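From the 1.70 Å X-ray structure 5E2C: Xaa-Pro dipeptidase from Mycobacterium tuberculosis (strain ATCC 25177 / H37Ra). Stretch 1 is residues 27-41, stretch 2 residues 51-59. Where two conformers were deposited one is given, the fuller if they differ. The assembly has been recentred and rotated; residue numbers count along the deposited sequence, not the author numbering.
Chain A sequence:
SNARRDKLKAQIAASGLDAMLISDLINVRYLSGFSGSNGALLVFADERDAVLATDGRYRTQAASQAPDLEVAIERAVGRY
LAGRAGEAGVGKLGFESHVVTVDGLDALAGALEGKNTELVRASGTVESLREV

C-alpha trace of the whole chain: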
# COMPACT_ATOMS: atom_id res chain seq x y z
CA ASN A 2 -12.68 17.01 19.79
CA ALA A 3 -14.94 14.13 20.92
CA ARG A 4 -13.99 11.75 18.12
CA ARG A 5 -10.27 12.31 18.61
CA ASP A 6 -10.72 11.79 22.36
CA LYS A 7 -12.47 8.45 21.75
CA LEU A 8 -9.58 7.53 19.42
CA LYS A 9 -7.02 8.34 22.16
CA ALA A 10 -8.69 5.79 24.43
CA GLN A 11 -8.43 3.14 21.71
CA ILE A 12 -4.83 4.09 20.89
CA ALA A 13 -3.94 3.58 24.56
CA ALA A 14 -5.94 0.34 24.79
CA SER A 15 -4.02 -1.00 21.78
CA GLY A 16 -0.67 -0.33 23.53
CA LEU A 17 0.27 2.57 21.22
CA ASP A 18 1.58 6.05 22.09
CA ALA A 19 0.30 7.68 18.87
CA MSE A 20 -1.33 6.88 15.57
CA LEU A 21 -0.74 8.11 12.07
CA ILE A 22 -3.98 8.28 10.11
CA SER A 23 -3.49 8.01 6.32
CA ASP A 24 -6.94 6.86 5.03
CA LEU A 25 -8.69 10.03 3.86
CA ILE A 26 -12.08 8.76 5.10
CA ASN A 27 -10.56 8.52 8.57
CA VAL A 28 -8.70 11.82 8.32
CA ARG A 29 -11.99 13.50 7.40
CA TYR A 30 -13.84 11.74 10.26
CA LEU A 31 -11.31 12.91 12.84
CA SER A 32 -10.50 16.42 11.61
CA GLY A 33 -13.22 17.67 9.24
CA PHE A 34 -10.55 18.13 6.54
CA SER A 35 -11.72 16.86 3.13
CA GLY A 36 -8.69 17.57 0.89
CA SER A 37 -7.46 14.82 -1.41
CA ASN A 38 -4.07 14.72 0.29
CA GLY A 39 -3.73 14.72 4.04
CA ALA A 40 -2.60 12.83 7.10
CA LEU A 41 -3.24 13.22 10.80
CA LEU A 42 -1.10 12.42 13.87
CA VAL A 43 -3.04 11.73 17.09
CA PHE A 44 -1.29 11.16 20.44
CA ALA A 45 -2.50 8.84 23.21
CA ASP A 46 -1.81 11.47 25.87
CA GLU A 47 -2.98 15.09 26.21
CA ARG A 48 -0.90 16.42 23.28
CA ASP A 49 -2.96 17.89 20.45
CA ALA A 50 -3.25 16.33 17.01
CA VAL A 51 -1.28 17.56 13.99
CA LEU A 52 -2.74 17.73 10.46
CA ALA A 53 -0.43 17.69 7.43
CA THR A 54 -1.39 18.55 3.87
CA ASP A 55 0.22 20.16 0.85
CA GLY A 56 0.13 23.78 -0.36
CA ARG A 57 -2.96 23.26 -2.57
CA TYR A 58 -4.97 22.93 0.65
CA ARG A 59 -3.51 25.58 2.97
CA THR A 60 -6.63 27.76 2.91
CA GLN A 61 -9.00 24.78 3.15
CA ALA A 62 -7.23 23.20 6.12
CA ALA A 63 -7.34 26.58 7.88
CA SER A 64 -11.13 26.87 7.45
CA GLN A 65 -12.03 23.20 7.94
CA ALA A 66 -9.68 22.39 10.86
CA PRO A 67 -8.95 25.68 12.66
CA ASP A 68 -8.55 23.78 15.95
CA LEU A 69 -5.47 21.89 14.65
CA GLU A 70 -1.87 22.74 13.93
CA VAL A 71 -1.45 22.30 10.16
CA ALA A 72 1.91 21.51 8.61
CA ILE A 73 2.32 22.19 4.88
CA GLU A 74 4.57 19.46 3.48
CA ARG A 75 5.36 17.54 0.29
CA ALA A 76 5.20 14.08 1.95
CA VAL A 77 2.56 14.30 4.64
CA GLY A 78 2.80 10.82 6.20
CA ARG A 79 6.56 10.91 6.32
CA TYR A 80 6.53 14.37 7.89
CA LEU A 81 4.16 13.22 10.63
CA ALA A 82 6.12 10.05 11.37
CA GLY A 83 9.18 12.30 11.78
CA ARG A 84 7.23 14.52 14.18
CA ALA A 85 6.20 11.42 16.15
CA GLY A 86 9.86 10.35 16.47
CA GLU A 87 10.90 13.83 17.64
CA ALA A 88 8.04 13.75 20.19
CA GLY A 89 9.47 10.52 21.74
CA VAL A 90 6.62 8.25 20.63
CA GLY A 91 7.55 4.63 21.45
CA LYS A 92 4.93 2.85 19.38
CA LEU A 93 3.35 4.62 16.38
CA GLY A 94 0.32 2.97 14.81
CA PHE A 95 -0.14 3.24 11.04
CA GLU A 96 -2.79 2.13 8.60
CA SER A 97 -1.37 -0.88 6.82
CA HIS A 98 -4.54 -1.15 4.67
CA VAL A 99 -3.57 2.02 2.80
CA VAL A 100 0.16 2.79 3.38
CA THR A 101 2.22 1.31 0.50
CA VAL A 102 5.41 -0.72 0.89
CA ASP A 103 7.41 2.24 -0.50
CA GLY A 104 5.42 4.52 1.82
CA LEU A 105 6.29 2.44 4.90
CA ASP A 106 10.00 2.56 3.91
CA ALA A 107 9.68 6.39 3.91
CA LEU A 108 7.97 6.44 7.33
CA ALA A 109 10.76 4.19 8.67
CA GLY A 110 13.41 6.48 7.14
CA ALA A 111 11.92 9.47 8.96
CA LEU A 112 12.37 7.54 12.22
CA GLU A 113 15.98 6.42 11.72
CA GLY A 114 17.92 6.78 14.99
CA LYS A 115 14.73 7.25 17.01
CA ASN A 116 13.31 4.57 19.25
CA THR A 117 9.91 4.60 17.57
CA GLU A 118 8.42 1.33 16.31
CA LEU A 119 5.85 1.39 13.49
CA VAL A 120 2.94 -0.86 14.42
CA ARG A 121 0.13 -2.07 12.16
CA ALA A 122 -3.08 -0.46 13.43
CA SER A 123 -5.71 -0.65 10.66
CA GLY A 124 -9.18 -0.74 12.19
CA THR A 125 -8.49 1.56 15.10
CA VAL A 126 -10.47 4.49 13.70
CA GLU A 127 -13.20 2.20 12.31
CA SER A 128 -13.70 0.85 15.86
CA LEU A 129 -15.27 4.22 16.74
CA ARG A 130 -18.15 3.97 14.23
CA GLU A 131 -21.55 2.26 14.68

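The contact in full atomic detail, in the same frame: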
# COMPACT_ATOMS: atom_id res chain seq x y z
N ASN A 27 -10.83 8.38 7.15
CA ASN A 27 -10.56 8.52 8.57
C ASN A 27 -10.01 9.88 8.97
O ASN A 27 -10.28 10.39 10.08
CB ASN A 27 -9.63 7.39 9.01
CG ASN A 27 -10.32 6.05 8.95
OD1 ASN A 27 -11.56 5.96 8.95
ND2 ASN A 27 -9.53 5.00 8.90
N VAL A 28 -9.21 10.47 8.09
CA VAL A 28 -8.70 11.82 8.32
C VAL A 28 -9.89 12.77 8.40
O VAL A 28 -9.99 13.57 9.33
CB VAL A 28 -7.73 12.26 7.20
CG1 VAL A 28 -7.40 13.73 7.32
CG2 VAL A 28 -6.43 11.45 7.22
N ARG A 29 -10.79 12.66 7.43
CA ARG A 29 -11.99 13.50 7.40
C ARG A 29 -12.84 13.32 8.66
O ARG A 29 -13.29 14.30 9.27
CB ARG A 29 -12.81 13.19 6.14
CG ARG A 29 -13.90 14.20 5.85
CD ARG A 29 -14.53 13.95 4.48
NE ARG A 29 -15.26 12.69 4.43
CZ ARG A 29 -14.93 11.64 3.69
NH1 ARG A 29 -13.85 11.68 2.90
NH2 ARG A 29 -15.67 10.54 3.73
N TYR A 30 -13.03 12.06 9.07
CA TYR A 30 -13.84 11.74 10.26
C TYR A 30 -13.29 12.43 11.52
O TYR A 30 -14.05 13.00 12.31
CB TYR A 30 -13.90 10.23 10.46
CG TYR A 30 -14.70 9.79 11.64
CD1 TYR A 30 -16.08 9.87 11.63
CD2 TYR A 30 -14.07 9.33 12.79
CE1 TYR A 30 -16.82 9.48 12.73
CE2 TYR A 30 -14.81 8.92 13.90
CZ TYR A 30 -16.18 9.02 13.86
OH TYR A 30 -16.92 8.63 14.95
N LEU A 31 -11.97 12.40 11.66
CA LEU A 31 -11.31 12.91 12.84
C LEU A 31 -11.01 14.40 12.85
O LEU A 31 -10.77 14.94 13.91
CB LEU A 31 -9.98 12.16 13.05
CG LEU A 31 -10.15 10.66 13.30
CD1 LEU A 31 -8.81 9.97 13.13
CD2 LEU A 31 -10.73 10.40 14.66
N SER A 32 -10.98 15.04 11.69
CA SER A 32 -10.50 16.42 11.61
C SER A 32 -11.45 17.37 10.88
O SER A 32 -11.30 18.57 11.01
CB SER A 32 -9.16 16.46 10.89
OG SER A 32 -9.33 16.25 9.50
N GLY A 33 -12.37 16.84 10.10
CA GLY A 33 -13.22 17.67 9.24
C GLY A 33 -12.55 18.11 7.94
O GLY A 33 -13.18 18.72 7.07
N PHE A 34 -11.29 17.75 7.76
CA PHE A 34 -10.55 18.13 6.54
C PHE A 34 -10.84 17.14 5.41
O PHE A 34 -10.68 15.93 5.59
CB PHE A 34 -9.06 18.17 6.83
CG PHE A 34 -8.23 18.47 5.62
CD1 PHE A 34 -8.31 19.71 5.00
CD2 PHE A 34 -7.38 17.51 5.08
CE1 PHE A 34 -7.54 20.00 3.90
CE2 PHE A 34 -6.61 17.79 3.96
CZ PHE A 34 -6.69 19.04 3.37
N SER A 35 -11.24 17.67 4.25
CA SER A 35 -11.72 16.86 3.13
C SER A 35 -10.82 16.93 1.88
O SER A 35 -11.21 16.46 0.81
CB SER A 35 -13.14 17.30 2.76
OG SER A 35 -13.15 18.62 2.28
N GLY A 36 -9.63 17.52 2.01
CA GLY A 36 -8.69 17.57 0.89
C GLY A 36 -8.21 16.20 0.46
O GLY A 36 -8.18 15.25 1.26
N SER A 37 -7.82 16.09 -0.80
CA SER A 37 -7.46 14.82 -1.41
C SER A 37 -6.08 14.33 -0.99
O SER A 37 -5.69 13.22 -1.35
CB SER A 37 -7.48 14.95 -2.93
OG SER A 37 -6.35 15.67 -3.36
N ASN A 38 -5.31 15.16 -0.32
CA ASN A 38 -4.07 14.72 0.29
C ASN A 38 -3.97 15.24 1.71
O ASN A 38 -4.10 16.43 1.96
CB ASN A 38 -2.86 15.20 -0.51
CG ASN A 38 -1.56 14.63 0.02
OD1 ASN A 38 -1.46 13.44 0.36
ND2 ASN A 38 -0.56 15.47 0.11
N GLY A 39 -3.73 14.34 2.65
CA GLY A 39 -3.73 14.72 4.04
C GLY A 39 -3.41 13.55 4.93
O GLY A 39 -3.65 12.40 4.56
N ALA A 40 -2.85 13.84 6.09
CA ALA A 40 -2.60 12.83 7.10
C ALA A 40 -2.72 13.51 8.45
O ALA A 40 -2.62 14.73 8.58
CB ALA A 40 -1.21 12.22 6.91
N LEU A 41 -2.96 12.70 9.47
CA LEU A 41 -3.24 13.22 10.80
C LEU A 41 -2.45 12.40 11.82
O LEU A 41 -2.40 11.16 11.71
CB LEU A 41 -4.74 13.12 11.09
CG LEU A 41 -5.22 13.72 12.39
CD1 LEU A 41 -5.14 15.23 12.30
CD2 LEU A 41 -6.64 13.27 12.67
N VAL A 51 -1.91 16.75 15.03
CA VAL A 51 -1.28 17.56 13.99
C VAL A 51 -1.78 17.08 12.63
O VAL A 51 -1.70 15.88 12.31
CB VAL A 51 0.27 17.46 14.06
CG1 VAL A 51 0.91 18.39 13.05
CG2 VAL A 51 0.77 17.75 15.48
N LEU A 52 -2.30 18.02 11.83
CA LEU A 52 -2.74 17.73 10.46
C LEU A 52 -1.62 18.14 9.51
O LEU A 52 -1.00 19.17 9.72
CB LEU A 52 -4.02 18.51 10.14
CG LEU A 52 -4.63 18.32 8.75
CD1 LEU A 52 -5.25 16.94 8.62
CD2 LEU A 52 -5.71 19.37 8.55
N ALA A 53 -1.35 17.33 8.50
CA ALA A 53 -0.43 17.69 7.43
C ALA A 53 -1.13 17.56 6.08
O ALA A 53 -1.84 16.58 5.81
CB ALA A 53 0.82 16.84 7.46
N THR A 54 -0.92 18.57 5.25
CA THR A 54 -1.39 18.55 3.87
C THR A 54 -0.41 19.31 3.01
O THR A 54 0.60 19.77 3.49
CB THR A 54 -2.83 19.10 3.76
OG1 THR A 54 -3.31 18.90 2.42
CG2 THR A 54 -2.89 20.57 4.10
N ASP A 55 -0.68 19.41 1.72
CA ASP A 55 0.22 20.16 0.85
C ASP A 55 -0.33 21.56 0.55
O ASP A 55 -1.44 21.91 0.97
CB ASP A 55 0.54 19.36 -0.41
CG ASP A 55 -0.68 19.07 -1.26
OD1 ASP A 55 -1.19 20.01 -1.87
OD2 ASP A 55 -1.11 17.89 -1.35
N GLY A 56 0.46 22.37 -0.13
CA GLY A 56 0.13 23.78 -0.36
C GLY A 56 -1.19 24.07 -1.08
O GLY A 56 -1.76 25.14 -0.90
N ARG A 57 -1.68 23.11 -1.85
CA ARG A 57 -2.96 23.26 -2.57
C ARG A 57 -4.10 23.50 -1.56
O ARG A 57 -5.10 24.14 -1.86
CB ARG A 57 -3.28 22.01 -3.40
CG ARG A 57 -2.30 21.67 -4.54
CD ARG A 57 -2.62 20.32 -5.18
NE ARG A 57 -2.45 19.19 -4.28
CZ ARG A 57 -2.82 17.93 -4.53
NH1 ARG A 57 -3.39 17.60 -5.68
NH2 ARG A 57 -2.60 16.98 -3.62
N TYR A 58 -3.91 22.99 -0.34
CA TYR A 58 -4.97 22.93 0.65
C TYR A 58 -4.76 23.79 1.90
O TYR A 58 -5.46 23.61 2.91
CB TYR A 58 -5.14 21.48 1.08
CG TYR A 58 -5.65 20.61 -0.04
CD1 TYR A 58 -6.91 20.83 -0.59
CD2 TYR A 58 -4.87 19.59 -0.57
CE1 TYR A 58 -7.38 20.04 -1.60
CE2 TYR A 58 -5.34 18.80 -1.60
CZ TYR A 58 -6.59 19.05 -2.12
OH TYR A 58 -7.06 18.26 -3.13
N ARG A 59 -3.80 24.72 1.84
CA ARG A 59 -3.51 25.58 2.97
C ARG A 59 -4.73 26.34 3.47
O ARG A 59 -5.03 26.34 4.66
CB ARG A 59 -2.39 26.57 2.63
CG ARG A 59 -1.91 27.38 3.82
CD ARG A 59 -1.02 28.52 3.38
NE ARG A 59 0.16 28.03 2.68
CZ ARG A 59 1.30 27.66 3.26
NH1 ARG A 59 1.46 27.73 4.58
NH2 ARG A 59 2.30 27.23 2.50
O HOH W 1 -3.62 14.25 -4.15

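The two stretches meet as a short antiparallel β pairing that is backed by an apolar cluster around Leu52 and closed at its loop end by aromatic packing and a small polar network. Ala40 and Ala53 form the hydrogen-bonded pair: Ala40 N donates to Ala53 O at 2.9 Å, and Ala53 N returns the bond to Ala40 O, also at 2.9 Å. Their small methyl groups lie on one face of the sheet. The other face carries Leu41 and Leu52, whose CD1 atoms approach to 4.1 Å.

Leu52, with chi1 t and chi2 p, also reaches the end of the helix, its CD1 lying 4.1 Å from Val28 CG1, while its CD2 lies 4.0 Å from Phe34 CB. Its branched, wholly apolar end thus fills a buried space between strand, helix and loop. Ser32 OG, at the border of this cluster, satisfies itself locally by donating to Val28 O and accepting from Phe34 N.

Phe34 turns the edge of its ring toward the face of Tyr58, with planes at 84° and CZ 3.7 Å from Tyr58 CB. Gly36 CA sits over a face of the Tyr58 ring, 4.0 Å from its centroid. Glycine suits this place because a CB would lie about 2.3 Å from Phe34 CZ; at Gly39 a CB would likewise clash with Phe34 CE2.

Polar side chains fasten the turn. Thr54 OG1 donates to Asn38 O at 2.6 Å, capturing a carbonyl beyond the paired alanines. Asn38 ND2 donates to Asp55 OD2 at 2.9 Å, and the same carboxylate holds Arg57 in a salt bridge, Arg57 NE to Asp55 OD1 being 2.8 Å. Farther out, the hydroxyls Ser37 OG and Tyr58 OH share a 2.7 Å hydrogen bond, and a water links Ser37 OG with Arg57 NH2.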